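PDB 5LJI: flavodoxin from Streptococcus pneumoniae, which binds flavin mononucleotide and probably serves as a low-potential electron donor to a number of redox enzymes. Local coordinates for residues Lys5-Ser10 with Ser44-Ala49; Asp36-Val41 with Asp66-Phe71; Asn79-Ile84 with Gly113-Ser118. All coordinates share one frame; numbering follows the deposited sequence.

Interaction 1: residues Lys5-Ser10 with Ser44-Ala49; sequences KIVFAS and SDFLEA. With FMN (flavin mononucleotide), chain C.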
# COMPACT_ATOMS: atom_id res chain seq x y z
N LYS A 5 5.89 -7.13 -2.66
CA LYS A 5 6.38 -6.45 -1.47
C LYS A 5 5.34 -5.41 -1.03
O LYS A 5 4.82 -4.67 -1.83
CB LYS A 5 7.73 -5.80 -1.78
CG LYS A 5 8.84 -6.87 -1.88
CD LYS A 5 10.13 -6.30 -2.46
CE LYS A 5 11.29 -7.28 -2.31
NZ LYS A 5 11.86 -7.07 -0.94
N ILE A 6 5.03 -5.48 0.25
CA ILE A 6 4.13 -4.64 0.94
C ILE A 6 4.92 -3.94 2.03
O ILE A 6 5.55 -4.57 2.89
CB ILE A 6 3.00 -5.45 1.63
CG1 ILE A 6 2.20 -6.22 0.56
CG2 ILE A 6 2.13 -4.54 2.49
CD1 ILE A 6 1.25 -7.23 1.10
N VAL A 7 4.82 -2.63 2.01
CA VAL A 7 5.38 -1.76 3.02
C VAL A 7 4.30 -0.94 3.72
O VAL A 7 3.51 -0.27 3.07
CB VAL A 7 6.47 -0.84 2.37
CG1 VAL A 7 7.04 0.08 3.44
CG2 VAL A 7 7.61 -1.64 1.72
N PHE A 8 4.26 -0.98 5.06
CA PHE A 8 3.22 -0.34 5.84
C PHE A 8 3.76 0.62 6.96
O PHE A 8 4.86 0.44 7.48
CB PHE A 8 2.29 -1.37 6.44
CG PHE A 8 2.85 -2.09 7.65
CD1 PHE A 8 3.68 -3.21 7.50
CD2 PHE A 8 2.61 -1.61 8.95
CE1 PHE A 8 4.27 -3.82 8.61
CE2 PHE A 8 3.16 -2.26 10.09
CZ PHE A 8 3.99 -3.37 9.91
N ALA A 9 2.95 1.60 7.33
CA ALA A 9 3.13 2.39 8.55
C ALA A 9 1.85 2.26 9.33
O ALA A 9 0.78 2.19 8.73
CB ALA A 9 3.38 3.83 8.21
N SER A 10 1.97 2.10 10.64
CA SER A 10 0.82 1.97 11.52
C SER A 10 1.22 2.32 12.94
O SER A 10 2.17 1.76 13.47
CB SER A 10 0.27 0.54 11.49
OG SER A 10 -0.96 0.48 12.23
N SER A 44 13.84 1.22 -2.47
CA SER A 44 14.53 0.52 -3.56
C SER A 44 14.44 -1.02 -3.50
O SER A 44 14.69 -1.70 -4.50
CB SER A 44 16.00 0.98 -3.66
OG SER A 44 16.81 0.29 -2.74
N ASP A 45 14.04 -1.60 -2.36
CA ASP A 45 13.75 -3.05 -2.34
C ASP A 45 12.62 -3.40 -3.34
O ASP A 45 12.55 -4.53 -3.84
CB ASP A 45 13.44 -3.55 -0.91
CG ASP A 45 14.66 -3.35 0.08
OD1 ASP A 45 15.72 -2.92 -0.37
OD2 ASP A 45 14.54 -3.55 1.32
N PHE A 46 11.77 -2.43 -3.65
CA PHE A 46 10.77 -2.66 -4.70
C PHE A 46 11.30 -3.04 -6.07
O PHE A 46 10.55 -3.60 -6.91
CB PHE A 46 9.92 -1.40 -4.87
CG PHE A 46 8.87 -1.20 -3.81
CD1 PHE A 46 8.26 -2.29 -3.18
CD2 PHE A 46 8.41 0.05 -3.54
CE1 PHE A 46 7.28 -2.09 -2.25
CE2 PHE A 46 7.38 0.26 -2.63
CZ PHE A 46 6.81 -0.82 -1.99
N LEU A 47 12.54 -2.64 -6.38
CA LEU A 47 13.16 -3.02 -7.66
C LEU A 47 13.24 -4.52 -7.88
O LEU A 47 13.25 -4.98 -9.03
CB LEU A 47 14.58 -2.42 -7.78
CG LEU A 47 14.56 -0.92 -8.00
CD1 LEU A 47 15.91 -0.25 -7.73
CD2 LEU A 47 14.10 -0.63 -9.41
N GLU A 48 13.29 -5.27 -6.79
CA GLU A 48 13.40 -6.71 -6.80
C GLU A 48 12.03 -7.44 -6.86
O GLU A 48 12.00 -8.67 -6.97
CB GLU A 48 14.14 -7.15 -5.53
CG GLU A 48 15.60 -6.68 -5.45
CD GLU A 48 16.12 -6.46 -4.02
OE1 GLU A 48 15.33 -6.49 -3.05
OE2 GLU A 48 17.35 -6.25 -3.86
N ALA A 49 10.92 -6.71 -6.79
CA ALA A 49 9.60 -7.35 -6.68
C ALA A 49 8.86 -7.20 -7.98
O ALA A 49 9.21 -6.38 -8.79
CB ALA A 49 8.79 -6.70 -5.56
N1 FMN C . -7.63 10.28 8.78
C2 FMN C . -7.83 10.74 7.55
O2 FMN C . -8.44 10.05 6.68
N3 FMN C . -7.40 11.96 7.24
C4 FMN C . -6.80 12.81 8.09
O4 FMN C . -6.49 13.98 7.78
C4A FMN C . -6.53 12.36 9.45
N5 FMN C . -5.92 13.13 10.36
C5A FMN C . -5.73 12.64 11.59
C6 FMN C . -5.11 13.40 12.53
C7 FMN C . -4.89 12.89 13.80
C7M FMN C . -4.22 13.73 14.86
C8 FMN C . -5.33 11.52 14.15
C8M FMN C . -5.12 10.94 15.54
C9 FMN C . -5.97 10.75 13.22
C9A FMN C . -6.16 11.25 11.94
N10 FMN C . -6.77 10.48 10.99
C10 FMN C . -7.00 11.00 9.72
C1' FMN C . -7.26 9.11 11.24
C2' FMN C . -6.15 8.04 11.32
O2' FMN C . -5.41 7.96 10.09
C3' FMN C . -6.86 6.73 11.69
O3' FMN C . -6.99 6.88 13.12
C4' FMN C . -6.09 5.47 11.33
O4' FMN C . -6.94 4.39 11.63
C5' FMN C . -4.76 5.32 12.05
O5' FMN C . -4.00 4.22 11.50
P FMN C . -3.14 3.22 12.41
O1P FMN C . -4.14 2.57 13.37
O2P FMN C . -2.06 3.97 13.16
O3P FMN C . -2.60 2.16 11.38

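Interaction 2: residues Asp36-Val41 with Asp66-Phe71; sequences DECTTV and DEMMDF. With CA (calcium ion), chain D.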
# COMPACT_ATOMS: atom_id res chain seq x y z
N ASP A 36 6.85 -5.51 5.42
CA ASP A 36 7.78 -4.74 6.25
C ASP A 36 7.21 -3.42 6.70
O ASP A 36 6.47 -2.73 5.97
CB ASP A 36 9.11 -4.47 5.49
CG ASP A 36 9.92 -5.74 5.24
OD1 ASP A 36 10.64 -6.20 6.17
OD2 ASP A 36 9.85 -6.30 4.11
N GLU A 37 7.58 -3.07 7.91
CA GLU A 37 7.37 -1.74 8.47
C GLU A 37 8.28 -0.74 7.69
O GLU A 37 9.43 -1.07 7.43
CB GLU A 37 7.69 -1.83 9.96
CG GLU A 37 8.27 -0.56 10.57
CD GLU A 37 7.25 0.55 10.63
OE1 GLU A 37 6.07 0.15 10.71
OE2 GLU A 37 7.62 1.76 10.64
N CYS A 38 7.76 0.44 7.29
CA CYS A 38 8.47 1.40 6.43
C CYS A 38 9.84 1.86 6.92
O CYS A 38 10.66 2.31 6.13
CB CYS A 38 7.62 2.66 6.14
SG CYS A 38 7.11 3.65 7.59
N THR A 39 10.06 1.78 8.23
CA THR A 39 11.31 2.22 8.86
C THR A 39 12.43 1.20 8.70
O THR A 39 13.58 1.51 8.93
CB THR A 39 11.01 2.41 10.37
OG1 THR A 39 10.58 3.76 10.56
CG2 THR A 39 12.17 2.07 11.30
N THR A 40 12.08 -0.02 8.33
CA THR A 40 13.01 -1.13 8.37
C THR A 40 13.54 -1.50 6.99
O THR A 40 14.27 -2.48 6.86
CB THR A 40 12.32 -2.38 8.96
OG1 THR A 40 11.24 -2.83 8.09
CG2 THR A 40 11.80 -2.09 10.37
N VAL A 41 13.19 -0.74 5.97
CA VAL A 41 13.33 -1.23 4.62
C VAL A 41 13.58 -0.03 3.68
O VAL A 41 13.14 1.04 3.98
CB VAL A 41 12.02 -2.01 4.29
CG1 VAL A 41 11.23 -1.41 3.13
CG2 VAL A 41 12.27 -3.51 4.14
N ASP A 66 4.80 10.81 9.72
CA ASP A 66 6.22 11.20 9.99
C ASP A 66 7.21 10.12 9.59
O ASP A 66 8.17 10.37 8.81
CB ASP A 66 6.35 11.47 11.52
CG ASP A 66 7.66 12.18 11.93
OD1 ASP A 66 8.53 12.46 11.06
OD2 ASP A 66 7.81 12.47 13.16
N GLU A 67 6.97 8.92 10.10
CA GLU A 67 7.82 7.77 9.85
C GLU A 67 7.85 7.29 8.37
O GLU A 67 8.70 6.49 8.04
CB GLU A 67 7.45 6.60 10.78
CG GLU A 67 6.16 5.86 10.44
CD GLU A 67 4.94 6.45 11.15
OE1 GLU A 67 4.91 7.67 11.47
OE2 GLU A 67 3.98 5.70 11.35
N MSE A 68 6.94 7.80 7.52
CA MSE A 68 6.74 7.30 6.13
C MSE A 68 7.46 8.23 5.20
O MSE A 68 7.62 7.93 4.04
CB MSE A 68 5.27 7.34 5.68
CG MSE A 68 4.50 6.04 5.38
SE MSE A 68 5.61 4.73 4.38
CE MSE A 68 4.20 3.35 4.36
N MSE A 69 7.90 9.37 5.73
CA MSE A 69 8.40 10.51 4.94
C MSE A 69 9.60 10.18 4.14
O MSE A 69 9.67 10.48 2.96
CB MSE A 69 8.72 11.73 5.84
CG MSE A 69 8.83 13.09 5.11
SE MSE A 69 9.47 14.57 6.31
CE MSE A 69 7.77 14.50 7.32
N ASP A 70 10.59 9.58 4.80
CA ASP A 70 11.78 9.15 4.14
C ASP A 70 11.46 8.21 3.00
O ASP A 70 12.04 8.30 1.91
CB ASP A 70 12.64 8.41 5.15
CG ASP A 70 14.00 8.95 5.19
OD1 ASP A 70 14.72 8.71 4.16
OD2 ASP A 70 14.28 9.68 6.21
N PHE A 71 10.58 7.25 3.29
CA PHE A 71 10.30 6.18 2.35
C PHE A 71 9.63 6.79 1.11
O PHE A 71 10.00 6.45 -0.02
CB PHE A 71 9.41 5.12 3.02
CG PHE A 71 9.13 3.95 2.17
CD1 PHE A 71 8.05 3.95 1.31
CD2 PHE A 71 9.97 2.84 2.19
CE1 PHE A 71 7.78 2.85 0.51
CE2 PHE A 71 9.73 1.75 1.40
CZ PHE A 71 8.62 1.74 0.54
CA CA D . 11.25 -8.22 4.73

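Interaction 3: residues Asn79-Ile84 with Gly113-Ser118; sequences NLNGKI and GAEKGS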
# COMPACT_ATOMS: atom_id res chain seq x y z
N ASN A 79 12.72 4.22 -10.67
CA ASN A 79 12.05 3.83 -11.89
C ASN A 79 11.53 2.45 -11.67
O ASN A 79 12.29 1.50 -11.43
CB ASN A 79 12.96 3.83 -13.12
CG ASN A 79 12.39 2.93 -14.22
OD1 ASN A 79 11.24 3.03 -14.62
ND2 ASN A 79 13.20 2.00 -14.65
N LEU A 80 10.22 2.33 -11.76
CA LEU A 80 9.54 1.07 -11.51
C LEU A 80 8.70 0.68 -12.74
O LEU A 80 7.73 -0.06 -12.60
CB LEU A 80 8.66 1.23 -10.25
CG LEU A 80 9.19 0.87 -8.85
CD1 LEU A 80 10.69 0.71 -8.67
CD2 LEU A 80 8.64 1.87 -7.86
N ASN A 81 9.06 1.17 -13.92
CA ASN A 81 8.44 0.63 -15.17
C ASN A 81 8.56 -0.85 -15.25
O ASN A 81 9.55 -1.39 -14.82
CB ASN A 81 9.07 1.21 -16.42
CG ASN A 81 8.33 2.42 -16.90
OD1 ASN A 81 7.16 2.33 -17.30
ND2 ASN A 81 8.97 3.56 -16.82
N GLY A 82 7.52 -1.51 -15.73
CA GLY A 82 7.44 -2.98 -15.62
C GLY A 82 6.97 -3.59 -14.29
O GLY A 82 6.74 -4.78 -14.21
N LYS A 83 6.89 -2.80 -13.21
CA LYS A 83 6.26 -3.27 -11.97
C LYS A 83 4.79 -2.88 -11.97
O LYS A 83 4.41 -1.92 -12.65
CB LYS A 83 6.89 -2.66 -10.70
CG LYS A 83 8.40 -2.59 -10.66
CD LYS A 83 9.06 -3.92 -10.85
CE LYS A 83 10.57 -3.78 -10.62
NZ LYS A 83 11.22 -5.10 -10.61
N ILE A 84 4.03 -3.58 -11.11
CA ILE A 84 2.62 -3.37 -10.80
C ILE A 84 2.54 -2.82 -9.36
O ILE A 84 3.26 -3.29 -8.48
CB ILE A 84 1.89 -4.73 -10.82
CG1 ILE A 84 1.99 -5.38 -12.22
CG2 ILE A 84 0.43 -4.64 -10.35
CD1 ILE A 84 1.61 -4.47 -13.37
N GLY A 113 6.59 5.24 -13.07
CA GLY A 113 6.40 4.42 -14.29
C GLY A 113 5.68 3.13 -14.01
O GLY A 113 5.33 2.39 -14.94
N ALA A 114 5.48 2.80 -12.73
CA ALA A 114 4.72 1.61 -12.38
C ALA A 114 3.28 1.67 -12.86
O ALA A 114 2.70 2.74 -12.93
CB ALA A 114 4.71 1.38 -10.89
N GLU A 115 2.72 0.50 -13.15
CA GLU A 115 1.37 0.37 -13.65
C GLU A 115 0.49 -0.03 -12.47
O GLU A 115 0.74 -1.04 -11.80
CB GLU A 115 1.21 -0.68 -14.81
CG GLU A 115 2.41 -1.59 -15.17
CD GLU A 115 3.61 -0.83 -15.80
OE1 GLU A 115 4.79 -1.28 -15.65
OE2 GLU A 115 3.40 0.23 -16.43
N LYS A 116 -0.53 0.78 -12.25
CA LYS A 116 -1.58 0.51 -11.29
C LYS A 116 -2.28 -0.81 -11.59
O LYS A 116 -2.71 -1.03 -12.71
CB LYS A 116 -2.59 1.65 -11.36
CG LYS A 116 -3.71 1.54 -10.32
CD LYS A 116 -4.36 2.89 -10.15
CE LYS A 116 -4.90 3.05 -8.74
NZ LYS A 116 -5.41 4.44 -8.48
N GLY A 117 -2.39 -1.68 -10.59
CA GLY A 117 -2.94 -2.98 -10.76
C GLY A 117 -4.39 -3.14 -10.32
O GLY A 117 -5.06 -4.06 -10.74
N SER A 118 -4.88 -2.27 -9.45
CA SER A 118 -6.27 -2.37 -8.99
C SER A 118 -6.58 -1.05 -8.34
O SER A 118 -5.65 -0.36 -7.90
CB SER A 118 -6.43 -3.51 -7.99
OG SER A 118 -7.77 -3.67 -7.55

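Interaction 1: residues Lys5-Ser10 with Ser44-Ala49
Lys-5, near the start of strand 3-8, comes up beside the 3-10 turn 44-48 and the Ala-49 that follows it, and the backbones are nearest at Lys-5 and Ala-49, whose CA atoms lie 6.2 Å apart. The turn is wound by its own bonds, Leu-47 N to Ser-44 O, Glu-48 N to Asp-45 O and Ala-49 N to Phe-46 O. Lys-5 carries the contact with its aliphatic stem. Its CG lies beside the backbone N (chi1 -73°), and the chain runs nearly extended over the turn before bending at chi4. Lys-5 CD presses on Ala-49 CB at 3.4 Å, tighter than usual for two carbons, and also lies 3.3 Å from Asp-45 O. The bend leaves Lys-5 NZ 4.1 Å from Glu-48 OE1, too far for a salt bridge, and 5.0 Å from Asp-45 OD2; the pull of these carboxylates on the ammonium is probably diffuse, and Glu-48 is poorly ordered. The turn lies on the link from strand 32-37 to strand 51-57 in the flavodoxin-like fold, a five-stranded parallel sheet of order 2-1-3-4-5 whose first strand, 3-8, leads to the flavin phosphate. The buried ring of Phe-46 reaches back to this strand. Lys-5 CB sits at the ring edge, in its plane, 3.8 Å from Phe-46 CE1, whereas Val-7 CG2 approaches Phe-46 CZ obliquely at 3.9 Å. Ala-52 of strand 51-57 also touches the ring. Beyond the strand, Ser-10 turns OG away from its backbone N (chi1 -173°) to donate a very short hydrogen bond of 2.5 Å to FMN O3P.

Interaction 2: residues Asp36-Val41 with Asp66-Phe71
Cys-38 faces residues 66-71 and meets the selenomethionine Met-68, with CB 3.4 Å from SE. The Met-68 chain leaves its backbone away from Cys-38 and bends at chi2 (-41°), which brings the selenium back alongside the cysteine; its CE also reaches Cys-38 CB. Cys-38 SG stands between its backbone N and carbonyl carbon (chi1 60°) and is turned to the Glu-67 side of the contact, 3.3 Å from Glu-67 O and 3.7 Å from Glu-67 CG. Farther along, Val-41 and Phe-71 lie side by side and point the same way. Val-41 CG1 comes obliquely to Phe-71 CE2 at 3.9 Å, and Cys-38 O approaches Phe-71 CD2 on a similarly slanting path. Phe-71 extends from the helix towards this loop. The loop is tied on itself at Glu-37 O, which accepts from Thr-40 N and from Thr-40 OG1; the hydroxyl bond, 2.6 Å long, lies in the carbonyl plane on a lone pair. Glu-67 hydrogen-bonds through OE2 to Tyr-57 OH, while its carboxylate stays 5.4 Å from that of Glu-37, measured between the OE2 atoms. At the strand end of the segment, Asp-36 binds calcium through both carboxylate oxygens, and Asp-34 binds the same ion. The contact thus lays the loop leaving edge strand 32-37 against residues 66-71, which lead into helix 69-75, with Val-7 of strand 3-8 touching Cys-38, Val-41 and Phe-71, and Val-54 of strand 51-57 meeting Met-68 and Phe-71.

Interaction 3: residues Asn79-Ile84 with Gly113-Ser118
A type II beta turn from Leu-80 to Lys-83 leads into strand 84-91 and meets the start of edge strand 115-124, where a parallel ladder begins with the bridge between Ile-84 and Glu-115. Glu-115 N donates to Lys-83 O over 3.0 Å in an almost straight bond (176°). On the same edge of the strand, Glu-115 O lies 3.2 Å from Ile-84 CA in a CA-H...O contact. Both side chains leave the same face of the sheet and cross at about a right angle, Ile-84 CD1 resting on Glu-115 CG at 3.5 Å. Glu-115 bends at chi2 (-68°) and folds back over the turn, bringing OE1 2.7 Å from Gly-82 N; the angle at the hydrogen is poor, and the bond is weak. OE1 also stands close to Lys-83 O, another acceptor, which probably makes this position less favourable for the carboxylate. The beta turn is closed by Lys-83 N to Leu-80 O. Ahead of it, Asn-79 forms an Asx turn: its OD1 accepts from Asn-81 N at 2.9 Å and from Asn-81 ND2 at 3.2 Å, the two donors arriving from opposite faces of the Asn-79 amide plane. This double grip sets the Asn-81 amide beside Gly-113, ND2 3.7 Å from Gly-113 CA, while Asn-81 OD1 stands close to Gly-113 O, two acceptors that make no bond. Gly-113, which follows helix 100-111 and has a positive phi, leaves room for that amide with its bare CA. Leu-80 CB meets Ala-114 CB, and farther along the strand Ile-84 CG2 packs on Gly-117 CA. Two neighbouring parallel strands joined through helix 100-111 make a beta-alpha-beta crossover, the repeating connection of the flavodoxin-like fold.

From the N terminus, strand 3-8 is first held to the turn before strand 51-57 by interaction 1, closing a loop that contains helix 14-28 and strand 32-37. Interaction 2 opens within that loop, at the end of strand 32-37, and closes beyond it at helix 69-75, so the two cross along the chain. They also touch: Phe-8 N and O probably hydrogen-bond to Asp-36 O and Cys-38 N across neighbouring strands. Interaction 3 follows in series, closing a loop round strand 84-91 and helix 100-111. Lys-83 NZ joins it to interaction 1 through probable bonds to Leu-47 O and Ala-49 O. Interactions 2 and 3 do not touch, but both reach the same sheet.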